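Local atomic coordinates of 6-phospho-beta-glucosidase BglT (Thermotoga maritima, PDB entry 1UP7), a protein that hydrolyses cellobiose 6'-phosphate to glucose 6-phosphate and glucose, with the help of NAD+ and a manganese ion. Residues A[161-166]-A[315-320]. Sequence-based numbering, arbitrary orientation.
With G6P (6-O-phosphono-alpha-D-glucopyranose), chain J.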
ATOM      1  N   ILE A 161     -17.968 -15.131  -9.520  1.00 18.82           N
ATOM      2  CA  ILE A 161     -18.593 -13.843  -9.338  1.00 18.44           C
ATOM      3  C   ILE A 161     -19.752 -13.954  -8.376  1.00 18.45           C
ATOM      4  O   ILE A 161     -20.734 -14.635  -8.679  1.00 18.28           O
ATOM      5  CB  ILE A 161     -19.076 -13.289 -10.697  1.00 18.35           C
ATOM      6  CG1 ILE A 161     -17.930 -13.282 -11.704  1.00 18.07           C
ATOM      7  CG2 ILE A 161     -19.671 -11.907 -10.519  1.00 15.80           C
ATOM      8  CD1 ILE A 161     -18.372 -12.864 -13.154  1.00 16.37           C
ATOM      9  N   GLY A 162     -19.638 -13.276  -7.240  1.00 18.34           N
ATOM     10  CA  GLY A 162     -20.678 -13.284  -6.229  1.00 18.64           C
ATOM     11  C   GLY A 162     -21.718 -12.234  -6.544  1.00 19.12           C
ATOM     12  O   GLY A 162     -21.397 -11.083  -6.882  1.00 19.29           O
ATOM     13  N   LEU A 163     -22.972 -12.634  -6.438  1.00 19.46           N
ATOM     14  CA  LEU A 163     -24.090 -11.750  -6.743  1.00 20.24           C
ATOM     15  C   LEU A 163     -25.043 -11.692  -5.574  1.00 20.65           C
ATOM     16  O   LEU A 163     -25.071 -12.587  -4.760  1.00 20.42           O
ATOM     17  CB  LEU A 163     -24.840 -12.290  -7.939  1.00 20.55           C
ATOM     18  CG  LEU A 163     -25.062 -11.387  -9.119  1.00 21.81           C
ATOM     19  CD1 LEU A 163     -23.728 -10.869  -9.610  1.00 21.44           C
ATOM     20  CD2 LEU A 163     -25.767 -12.189 -10.179  1.00 21.20           C
ATOM     21  N   CYS A 164     -25.839 -10.637  -5.519  1.00 21.92           N
ATOM     22  CA  CYS A 164     -26.888 -10.475  -4.521  1.00 23.37           C
ATOM     23  C   CYS A 164     -27.898  -9.539  -5.186  1.00 22.88           C
ATOM     24  O   CYS A 164     -27.581  -8.958  -6.245  1.00 22.92           O
ATOM     25  CB  CYS A 164     -26.258  -9.918  -3.233  1.00 24.55           C
ATOM     26  SG  CYS A 164     -27.342  -9.162  -2.003  1.00 31.43           S
ATOM     27  N   ASN A 165     -29.106  -9.409  -4.617  1.00 22.53           N
ATOM     28  CA  ASN A 165     -30.156  -8.609  -5.277  1.00 22.43           C
ATOM     29  C   ASN A 165     -30.351  -7.172  -4.798  1.00 22.18           C
ATOM     30  O   ASN A 165     -31.135  -6.442  -5.404  1.00 22.25           O
ATOM     31  CB  ASN A 165     -31.529  -9.337  -5.373  1.00 23.38           C
ATOM     32  CG  ASN A 165     -32.249  -9.483  -4.003  1.00 25.04           C
ATOM     33  OD1 ASN A 165     -31.624  -9.358  -2.946  1.00 28.10           O
ATOM     34  ND2 ASN A 165     -33.547  -9.799  -4.034  1.00 22.52           N
ATOM     35  N   VAL A 166     -29.657  -6.736  -3.747  1.00 22.29           N
ATOM     36  CA  VAL A 166     -29.882  -5.347  -3.286  1.00 22.47           C
ATOM     37  C   VAL A 166     -29.437  -4.246  -4.251  1.00 21.85           C
ATOM     38  O   VAL A 166     -30.187  -3.281  -4.445  1.00 22.29           O
ATOM     39  CB  VAL A 166     -29.533  -5.048  -1.755  1.00 23.87           C
ATOM     40  CG1 VAL A 166     -29.360  -6.350  -0.907  1.00 25.42           C
ATOM     41  CG2 VAL A 166     -28.355  -4.097  -1.592  1.00 24.06           C
ATOM     42  N   HIS A 315     -22.082  -3.536 -13.833  1.00 16.93           N
ATOM     43  CA  HIS A 315     -22.796  -4.397 -12.899  1.00 17.52           C
ATOM     44  C   HIS A 315     -22.151  -4.342 -11.535  1.00 17.46           C
ATOM     45  O   HIS A 315     -20.926  -4.383 -11.436  1.00 17.36           O
ATOM     46  CB  HIS A 315     -22.799  -5.845 -13.405  1.00 17.19           C
ATOM     47  CG  HIS A 315     -23.569  -6.005 -14.665  1.00 18.86           C
ATOM     48  ND1 HIS A 315     -24.948  -6.013 -14.693  1.00 21.36           N
ATOM     49  CD2 HIS A 315     -23.161  -6.037 -15.956  1.00 18.82           C
ATOM     50  CE1 HIS A 315     -25.354  -6.098 -15.948  1.00 21.80           C
ATOM     51  NE2 HIS A 315     -24.288  -6.119 -16.731  1.00 20.57           N
ATOM     52  N   ILE A 316     -22.973  -4.248 -10.496  1.00 17.16           N
ATOM     53  CA  ILE A 316     -22.452  -4.277  -9.151  1.00 17.24           C
ATOM     54  C   ILE A 316     -22.375  -5.707  -8.699  1.00 17.64           C
ATOM     55  O   ILE A 316     -23.360  -6.415  -8.664  1.00 17.93           O
ATOM     56  CB  ILE A 316     -23.264  -3.429  -8.176  1.00 17.17           C
ATOM     57  CG1 ILE A 316     -23.347  -1.981  -8.678  1.00 16.79           C
ATOM     58  CG2 ILE A 316     -22.601  -3.498  -6.808  1.00 15.74           C
ATOM     59  CD1 ILE A 316     -24.372  -1.113  -7.940  1.00 17.79           C
ATOM     60  N   VAL A 317     -21.185  -6.112  -8.304  1.00 17.75           N
ATOM     61  CA  VAL A 317     -20.834  -7.513  -8.263  1.00 17.94           C
ATOM     62  C   VAL A 317     -19.844  -7.714  -7.102  1.00 18.20           C
ATOM     63  O   VAL A 317     -19.224  -6.757  -6.663  1.00 17.99           O
ATOM     64  CB  VAL A 317     -20.275  -7.818  -9.689  1.00 18.75           C
ATOM     65  CG1 VAL A 317     -18.821  -8.337  -9.738  1.00 17.97           C
ATOM     66  CG2 VAL A 317     -21.293  -8.587 -10.537  1.00 18.50           C
ATOM     67  N   ASN A 318     -19.747  -8.926  -6.554  1.00 18.32           N
ATOM     68  CA  ASN A 318     -18.730  -9.223  -5.526  1.00 18.32           C
ATOM     69  C   ASN A 318     -17.450  -9.713  -6.149  1.00 18.80           C
ATOM     70  O   ASN A 318     -17.440 -10.724  -6.857  1.00 19.14           O
ATOM     71  CB  ASN A 318     -19.191 -10.255  -4.494  1.00 17.63           C
ATOM     72  CG  ASN A 318     -20.308  -9.750  -3.653  1.00 17.97           C
ATOM     73  OD1 ASN A 318     -20.125  -9.329  -2.504  1.00 18.02           O
ATOM     74  ND2 ASN A 318     -21.491  -9.751  -4.226  1.00 18.27           N
ATOM     75  N   THR A 319     -16.365  -9.003  -5.860  1.00 18.72           N
ATOM     76  CA  THR A 319     -15.093  -9.223  -6.512  1.00 18.36           C
ATOM     77  C   THR A 319     -14.001  -8.496  -5.720  1.00 18.67           C
ATOM     78  O   THR A 319     -14.323  -7.715  -4.804  1.00 18.65           O
ATOM     79  CB  THR A 319     -15.197  -8.718  -7.957  1.00 18.40           C
ATOM     80  OG1 THR A 319     -14.057  -9.166  -8.689  1.00 19.51           O
ATOM     81  CG2 THR A 319     -15.109  -7.193  -8.022  1.00 16.67           C
ATOM     82  N   ARG A 320     -12.729  -8.758  -6.050  1.00 18.10           N
ATOM     83  CA  ARG A 320     -11.617  -8.070  -5.382  1.00 18.65           C
ATOM     84  C   ARG A 320     -11.649  -6.581  -5.620  1.00 18.21           C
ATOM     85  O   ARG A 320     -11.846  -6.147  -6.733  1.00 19.09           O
ATOM     86  CB  ARG A 320     -10.269  -8.587  -5.846  1.00 18.65           C
ATOM     87  CG  ARG A 320      -9.880  -9.960  -5.351  1.00 20.37           C
ATOM     88  CD  ARG A 320      -8.453 -10.329  -5.765  1.00 20.77           C
ATOM     89  NE  ARG A 320      -8.053 -11.631  -5.266  1.00 22.53           N
ATOM     90  CZ  ARG A 320      -7.192 -12.433  -5.898  1.00 25.31           C
ATOM     91  NH1 ARG A 320      -6.648 -12.064  -7.038  1.00 23.15           N
ATOM     92  NH2 ARG A 320      -6.846 -13.601  -5.377  1.00 26.12           N
TER
HETATM   93  C1  G6P J1417     -33.054 -10.351   0.175  1.00 60.29           C
HETATM   94  C2  G6P J1417     -31.527 -10.638   0.218  1.00 59.37           C
HETATM   95  C3  G6P J1417     -31.262 -12.091  -0.174  1.00 59.26           C
HETATM   96  C4  G6P J1417     -31.969 -12.970   0.845  1.00 58.48           C
HETATM   97  C5  G6P J1417     -33.484 -12.708   0.738  1.00 58.06           C
HETATM   98  C6  G6P J1417     -34.241 -13.530   1.772  1.00 55.32           C
HETATM   99  O1  G6P J1417     -33.423  -9.022   0.586  1.00 60.16           O
HETATM  100  O2  G6P J1417     -30.763  -9.793  -0.641  1.00 58.61           O
HETATM  101  O3  G6P J1417     -29.868 -12.400  -0.267  1.00 59.68           O
HETATM  102  O4  G6P J1417     -31.611 -14.341   0.666  1.00 56.62           O
HETATM  103  O5  G6P J1417     -33.801 -11.310   0.959  1.00 59.56           O
HETATM  104  O6  G6P J1417     -35.529 -13.889   1.297  1.00 52.15           O
HETATM  105  P   G6P J1417     -36.280 -15.197   1.861  1.00 48.03           P
HETATM  106  O1P G6P J1417     -37.508 -15.375   0.998  1.00 50.36           O
HETATM  107  O2P G6P J1417     -36.734 -15.106   3.309  1.00 47.42           O
HETATM  108  O3P G6P J1417     -35.339 -16.356   1.688  1.00 46.24           O
HETATM  109  O   HOH W   1     -24.119  -8.268  -6.347  1.00 33.42           O
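Gly162 and Asn318 face each other as an antiparallel, hydrogen-bonded pair, their CA atoms 4.6 Å apart, and this is the single bridge between segments 161-166 and 315-320. Asn318 N donates to Gly162 O at 2.7 Å with an N-H...O angle of 163°; the return bond from Gly162 N to Asn318 O is weak at 3.4 Å. Beyond the bridge the chains diverge, and a water takes over: it donates to Ile316 O and accepts a weak bond from Cys164 N.

The side chain of Asn318 adds a second grip on the same carbonyl, with ND2 3.0 Å from Gly162 O. This donor stands above the carbonyl plane, 80° out of it, whereas the oxygen lies in the plane of the Asn318 amide. Chi1 of -66° puts CG beside Asn318's own backbone N, on the side where the amide can reach the carbonyl that N also binds. Asn318 CB comes within 3.8 Å of Gly162 CA, close packing that the absence of a side chain on glycine permits. Asn318 ND2 also bonds Glu335 of the adjacent strand 333-341, which helps fix the amide's rotation.

Strand 160-162 is the outermost strand of the parallel NAD-binding Rossmann sheet, and 313-320 edges an antiparallel sheet of the C-terminal domain, so the bridge joins two sheets edge to edge. To one side, Val317 CG2 meets both Leu163 CD1 at 3.5 Å and Ile161 CG2 at 3.7 Å; Leu303 of helix 296-308 also packs on Ile161 and Leu163.

Past the strand, segment 161-166 enters the active site. Cys164 belongs to the manganese-binding site, although no metal is modelled here. Asn165 OD1 accepts a bond from O2 of glucose 6-phosphate, its modelled length doubtfully short, while Asn165 ND2 is held by the carbonyls of Gly292 and Ser294.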